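Local coordinates for protein exotoxin 3, putative (Staphylococcus aureus subsp. aureus COL, PDB 4RH6) that probably promotes virulence as a protease that cleaves host collagens and the cytokines IL8, IL17A and IFN-gamma, at residues N108-I113 with S138-S143; I116-L121 with F134-K139. All blocks are in the same frame, centred on the assembly; numbering follows the deposited sequence. Where two conformers were deposited one is given.

Contact 1 (N108-I113 with S138-S143); sequences NSVQYI and SKEDIS
Glu140 reaches across to the loop at Asn108 and Ser109 and, with Asn108, carries most of this contact. CG of Glu140 lies anti to the carbonyl carbon (chi1 -66°) and the chain runs extended beyond it, bringing the carboxylate to three donors of the 108-113 loop. Backbone N of Ser109 meets Glu140 OE1 at 3.0 Å from above the carboxylate plane. Glu140 OE2 accepts two hydroxyls on different lone pairs: Ser109 OG comes to the syn side at 2.8 Å, while Tyr112 OH takes the anti side at 2.7 Å. The Tyr112 ring has this oxygen at its edge and in its plane, the two side chains crossing at about a right angle. One face of that ring is packed by CG2 of Val110, offset toward the rim.

Asn108 works in the other direction, its amide bridging two points of the 138-143 backbone. OD1 of Asn108 receives the N-H of Glu140 at 2.9 Å in an almost straight bond (173° at the hydrogen), the donor standing above the carbonyl plane. ND2 of Asn108 donates a hydrogen bond to Ser138 O, 3.0 Å away. With both ends of the amide in use, its rotation is fixed, and its plane stacks on the Glu140 carboxylate, 24° away from parallel. Next along the chain, Asp141 turns to other partners, Lys74 by a salt bridge and Ser197 by a hydrogen bond.

Residue 140 is thus held reciprocally, its backbone N by the side chain of Asn108 and its carboxylate by the backbone and hydroxyls of the loop. These directional polar bonds join the loop after strand 98-106 to the approach to strand 141-143. No cation of either segment pairs with this acid; its three neutral donors, two of them on OE2, would be expected to stabilise the ionised form and spread its charge into the loop.

Contact 2 (I116-L121 with F134-K139); sequences INTPIL and FYYISK
A classic beta bulge, with Ile116 and Asn117 both facing Ile137, opens this antiparallel pairing in the beta-grasp domain. Ile116 N donates to Ile137 O at 2.9 Å, and Ile137 N returns a bond to Asn117 O, also 2.9 Å. Tyr135 N meets Pro119 O at 3.0 Å, which brings Ile120 and Phe134 together as a non-hydrogen-bonded pair. Pro119 O also lies at the edge of the Phe134 ring, in its plane. Between these bonds, CA of Thr118 makes a CA-H...O contact with Tyr135 O.

The side chains add apolar packing. CE1 of Phe134 lies 4.3 Å from CG1 of Ile120. CD of Pro119 sits 3.8 Å from CG1 of Ile137, the side chains at about a right angle. With CG2 anti to the carbonyl carbon, Thr118 sets that methyl at the edge of the Tyr136 ring, 3.6 Å from CD1. At the bulged end, CD1 of Ile116 lies against the Lys139 backbone, 3.6 Å from its N.

Leu121 and Tyr135 pack on helix 144-159 and on strand 203-210, which Pro119 touches at Ile203. The pairing continues from strands 120-124 and 130-134, the latter outermost in its sheet, toward the bulge at Ile137.

How the contacts relate
The 134-143 run of chain serves both contacts, which share Ser138 and Lys139. Contact 1 is a surface junction, made by bonds that each use at least one side chain, and it brings the loop after strand 98-106 to the beta-grasp domain. Contact 2 is partly buried and lies within the beta-grasp domain; backbone pairing does most of the bonding, with apolar packing added, and Leu121 and Tyr135 resting on helix 144-159. The two touch through packing: CD1 of Ile116 lies against Asn108 ND2 and Glu140 N, and CD1 of Ile142 against CD1 of Ile137. An apolar side chain of contact 2, Ile116, therefore packs against the polar network of contact 1.

Contact 1 (N108-I113 with S138-S143)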
loop_
_atom_site.group_PDB
_atom_site.type_symbol
_atom_site.label_atom_id
_atom_site.label_comp_id
_atom_site.label_asym_id
_atom_site.label_seq_id
_atom_site.Cartn_x
_atom_site.Cartn_y
_atom_site.Cartn_z
ATOM N N ASN A 108 14.573 -4.563 -1.625
ATOM C CA ASN A 108 15.601 -4.511 -0.622
ATOM C C ASN A 108 16.986 -4.593 -1.240
ATOM O O ASN A 108 17.198 -5.291 -2.230
ATOM C CB ASN A 108 15.380 -5.639 0.372
ATOM C CG ASN A 108 14.063 -5.496 1.122
ATOM O OD1 ASN A 108 13.357 -4.495 0.980
ATOM N ND2 ASN A 108 13.711 -6.510 1.898
ATOM N N SER A 109 17.908 -3.830 -0.659
ATOM C CA SER A 109 19.307 -3.784 -1.078
ATOM C C SER A 109 20.098 -5.036 -0.722
ATOM O O SER A 109 21.179 -5.280 -1.268
ATOM C CB SER A 109 19.975 -2.570 -0.451
ATOM O OG SER A 109 19.866 -2.630 0.959
ATOM N N VAL A 110 19.602 -5.792 0.243
ATOM C CA VAL A 110 20.252 -7.057 0.598
ATOM C C VAL A 110 19.192 -8.110 0.798
ATOM O O VAL A 110 18.006 -7.803 0.875
ATOM C CB VAL A 110 21.137 -6.980 1.865
ATOM C CG1 VAL A 110 22.170 -5.871 1.715
ATOM C CG2 VAL A 110 20.318 -6.806 3.144
ATOM N N GLN A 111 19.638 -9.353 0.904
ATOM C CA GLN A 111 18.745 -10.482 1.130
ATOM C C GLN A 111 18.569 -10.760 2.606
ATOM O O GLN A 111 19.552 -11.031 3.296
ATOM C CB GLN A 111 19.322 -11.751 0.475
ATOM C CG GLN A 111 18.615 -13.038 0.884
ATOM C CD GLN A 111 19.234 -14.289 0.286
ATOM O OE1 GLN A 111 20.320 -14.253 -0.299
ATOM N NE2 GLN A 111 18.551 -15.412 0.450
ATOM N N TYR A 112 17.327 -10.687 3.091
ATOM C CA TYR A 112 17.032 -10.993 4.489
ATOM C C TYR A 112 16.233 -12.287 4.511
ATOM O O TYR A 112 15.226 -12.414 3.809
ATOM C CB TYR A 112 16.173 -9.926 5.143
ATOM C CG TYR A 112 16.725 -8.507 5.115
ATOM C CD1 TYR A 112 17.577 -8.046 6.104
ATOM C CD2 TYR A 112 16.332 -7.620 4.129
ATOM C CE1 TYR A 112 18.043 -6.740 6.089
ATOM C CE2 TYR A 112 16.783 -6.312 4.099
ATOM C CZ TYR A 112 17.638 -5.875 5.083
ATOM O OH TYR A 112 18.090 -4.578 5.074
ATOM N N ILE A 113 16.672 -13.233 5.336
ATOM C CA ILE A 113 16.001 -14.526 5.450
ATOM C C ILE A 113 14.912 -14.469 6.535
ATOM O O ILE A 113 14.113 -15.385 6.657
ATOM C CB ILE A 113 17.019 -15.657 5.714
ATOM C CG1 ILE A 113 16.359 -17.034 5.577
ATOM C CG2 ILE A 113 17.673 -15.482 7.078
ATOM C CD1 ILE A 113 17.316 -18.196 5.728
ATOM N N SER A 138 8.888 -6.837 5.838
ATOM C CA SER A 138 9.775 -7.589 4.989
ATOM C C SER A 138 10.361 -6.698 3.901
ATOM O O SER A 138 10.931 -7.178 2.925
ATOM C CB SER A 138 8.921 -8.664 4.347
ATOM O OG SER A 138 9.625 -9.316 3.348
ATOM N N LYS A 139 10.231 -5.387 4.090
ATOM C CA LYS A 139 10.647 -4.414 3.100
ATOM C C LYS A 139 11.308 -3.147 3.650
ATOM O O LYS A 139 10.799 -2.533 4.578
ATOM C CB LYS A 139 9.414 -3.999 2.309
ATOM C CG LYS A 139 8.831 -5.085 1.400
ATOM C CD LYS A 139 8.108 -4.466 0.223
ATOM C CE LYS A 139 9.098 -3.675 -0.610
ATOM N NZ LYS A 139 8.438 -2.769 -1.565
ATOM N N GLU A 140 12.432 -2.758 3.053
ATOM C CA GLU A 140 13.155 -1.556 3.468
ATOM C C GLU A 140 12.359 -0.311 3.083
ATOM O O GLU A 140 12.263 0.656 3.839
ATOM C CB GLU A 140 14.527 -1.494 2.787
ATOM C CG GLU A 140 15.508 -2.582 3.183
ATOM C CD GLU A 140 16.812 -2.531 2.379
ATOM O OE1 GLU A 140 16.866 -1.805 1.359
ATOM O OE2 GLU A 140 17.780 -3.244 2.756
ATOM N N ASP A 141 11.797 -0.362 1.883
ATOM C CA ASP A 141 11.027 0.726 1.319
ATOM C C ASP A 141 9.589 0.232 1.118
ATOM O O ASP A 141 9.340 -0.635 0.270
ATOM C CB ASP A 141 11.657 1.115 -0.018
ATOM C CG ASP A 141 11.075 2.358 -0.590
ATOM O OD1 ASP A 141 10.482 3.152 0.183
ATOM O OD2 ASP A 141 11.226 2.556 -1.816
ATOM N N ILE A 142 8.655 0.753 1.909
ATOM C CA ILE A 142 7.251 0.319 1.823
ATOM C C ILE A 142 6.357 1.466 1.477
ATOM O O ILE A 142 6.447 2.524 2.097
ATOM C CB ILE A 142 6.684 -0.222 3.158
ATOM C CG1 ILE A 142 7.679 -1.148 3.842
ATOM C CG2 ILE A 142 5.333 -0.889 2.929
ATOM C CD1 ILE A 142 7.100 -1.849 5.046
ATOM N N SER A 143 5.445 1.221 0.547
ATOM C CA SER A 143 4.500 2.225 0.101
ATOM C C SER A 143 3.298 2.330 1.024
ATOM O O SER A 143 2.812 1.317 1.540
ATOM C CB SER A 143 3.979 1.852 -1.280
ATOM O OG SER A 143 3.178 0.679 -1.213
HETATM O O HOH W 1 12.038 -2.614 0.219
#

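Contact 2 (I116-L121 with F134-K139)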
loop_
_atom_site.group_PDB
_atom_site.type_symbol
_atom_site.label_atom_id
_atom_site.label_comp_id
_atom_site.label_asym_id
_atom_site.label_seq_id
_atom_site.Cartn_x
_atom_site.Cartn_y
_atom_site.Cartn_z
ATOM N N ILE A 116 12.555 -7.965 8.748
ATOM C CA ILE A 116 13.471 -6.885 9.092
ATOM C C ILE A 116 13.074 -6.178 10.372
ATOM O O ILE A 116 13.920 -5.825 11.176
ATOM C CB ILE A 116 13.472 -5.784 7.994
ATOM C CG1 ILE A 116 13.622 -6.375 6.588
ATOM C CG2 ILE A 116 14.540 -4.731 8.282
ATOM C CD1 ILE A 116 13.589 -5.306 5.512
ATOM N N ASN A 117 11.775 -5.951 10.532
ATOM C CA ASN A 117 11.245 -5.211 11.661
ATOM C C ASN A 117 9.866 -5.785 11.991
ATOM O O ASN A 117 9.128 -6.173 11.093
ATOM C CB ASN A 117 11.146 -3.728 11.247
ATOM C CG ASN A 117 10.781 -2.800 12.391
ATOM O OD1 ASN A 117 10.941 -3.134 13.562
ATOM N ND2 ASN A 117 10.301 -1.599 12.046
ATOM N N THR A 118 9.526 -5.869 13.268
ATOM C CA THR A 118 8.219 -6.376 13.667
ATOM C C THR A 118 7.634 -5.414 14.699
ATOM O O THR A 118 7.524 -5.743 15.877
ATOM C CB THR A 118 8.301 -7.790 14.259
ATOM O OG1 THR A 118 8.987 -7.749 15.510
ATOM C CG2 THR A 118 9.035 -8.725 13.328
ATOM N N PRO A 119 7.263 -4.208 14.254
ATOM C CA PRO A 119 6.691 -3.232 15.166
ATOM C C PRO A 119 5.379 -3.690 15.798
ATOM O O PRO A 119 4.694 -4.550 15.262
ATOM C CB PRO A 119 6.437 -2.012 14.258
ATOM C CG PRO A 119 6.350 -2.566 12.879
ATOM C CD PRO A 119 7.325 -3.699 12.871
ATOM N N ILE A 120 5.025 -3.071 16.916
ATOM C CA ILE A 120 3.789 -3.383 17.629
ATOM C C ILE A 120 2.575 -2.890 16.838
ATOM O O ILE A 120 2.622 -1.838 16.202
ATOM C CB ILE A 120 3.773 -2.721 19.029
ATOM C CG1 ILE A 120 4.926 -3.260 19.886
ATOM C CG2 ILE A 120 2.440 -2.967 19.730
ATOM C CD1 ILE A 120 5.044 -2.613 21.252
ATOM N N LEU A 121 1.492 -3.657 16.893
ATOM C CA LEU A 121 0.253 -3.312 16.210
ATOM C C LEU A 121 -0.915 -3.355 17.179
ATOM O O LEU A 121 -1.246 -4.424 17.679
ATOM C CB LEU A 121 -0.005 -4.303 15.076
ATOM C CG LEU A 121 -1.311 -4.138 14.277
ATOM C CD1 LEU A 121 -1.393 -2.791 13.571
ATOM C CD2 LEU A 121 -1.455 -5.263 13.264
ATOM N N PHE A 134 1.657 -7.797 16.226
ATOM C CA PHE A 134 2.703 -7.102 15.487
ATOM C C PHE A 134 2.395 -7.059 13.990
ATOM O O PHE A 134 1.599 -7.849 13.492
ATOM C CB PHE A 134 4.044 -7.825 15.641
ATOM C CG PHE A 134 4.419 -8.131 17.050
ATOM C CD1 PHE A 134 4.979 -7.160 17.855
ATOM C CD2 PHE A 134 4.248 -9.405 17.558
ATOM C CE1 PHE A 134 5.336 -7.442 19.160
ATOM C CE2 PHE A 134 4.601 -9.701 18.864
ATOM C CZ PHE A 134 5.147 -8.716 19.667
ATOM N N TYR A 135 3.042 -6.127 13.290
ATOM C CA TYR A 135 2.942 -6.003 11.839
ATOM C C TYR A 135 4.307 -6.486 11.362
ATOM O O TYR A 135 5.334 -6.068 11.887
ATOM C CB TYR A 135 2.672 -4.566 11.402
ATOM C CG TYR A 135 2.451 -4.443 9.918
ATOM C CD1 TYR A 135 3.530 -4.337 9.046
ATOM C CD2 TYR A 135 1.166 -4.452 9.376
ATOM C CE1 TYR A 135 3.340 -4.232 7.679
ATOM C CE2 TYR A 135 0.967 -4.355 8.010
ATOM C CZ TYR A 135 2.063 -4.242 7.169
ATOM O OH TYR A 135 1.894 -4.159 5.811
ATOM N N TYR A 136 4.333 -7.379 10.386
ATOM C CA TYR A 136 5.602 -7.972 9.942
ATOM C C TYR A 136 6.171 -7.346 8.694
ATOM O O TYR A 136 5.647 -7.538 7.610
ATOM C CB TYR A 136 5.429 -9.481 9.796
ATOM C CG TYR A 136 5.041 -10.116 11.117
ATOM C CD1 TYR A 136 6.002 -10.332 12.105
ATOM C CD2 TYR A 136 3.724 -10.485 11.392
ATOM C CE1 TYR A 136 5.665 -10.908 13.321
ATOM C CE2 TYR A 136 3.376 -11.058 12.610
ATOM C CZ TYR A 136 4.349 -11.269 13.570
ATOM O OH TYR A 136 4.039 -11.845 14.791
ATOM N N ILE A 137 7.268 -6.608 8.882
ATOM C CA ILE A 137 7.956 -5.886 7.817
ATOM C C ILE A 137 9.041 -6.715 7.142
ATOM O O ILE A 137 9.989 -7.195 7.765
ATOM C CB ILE A 137 8.622 -4.615 8.358
ATOM C CG1 ILE A 137 7.596 -3.719 9.064
ATOM C CG2 ILE A 137 9.301 -3.848 7.233
ATOM C CD1 ILE A 137 6.524 -3.141 8.153
ATOM N N SER A 138 8.888 -6.837 5.838
ATOM C CA SER A 138 9.775 -7.589 4.989
ATOM C C SER A 138 10.361 -6.698 3.901
ATOM O O SER A 138 10.931 -7.178 2.925
ATOM C CB SER A 138 8.921 -8.664 4.347
ATOM O OG SER A 138 9.625 -9.316 3.348
ATOM N N LYS A 139 10.231 -5.387 4.090
ATOM C CA LYS A 139 10.647 -4.414 3.100
ATOM C C LYS A 139 11.308 -3.147 3.650
ATOM O O LYS A 139 10.799 -2.533 4.578
ATOM C CB LYS A 139 9.414 -3.999 2.309
ATOM C CG LYS A 139 8.831 -5.085 1.400
ATOM C CD LYS A 139 8.108 -4.466 0.223
ATOM C CE LYS A 139 9.098 -3.675 -0.610
ATOM N NZ LYS A 139 8.438 -2.769 -1.565
#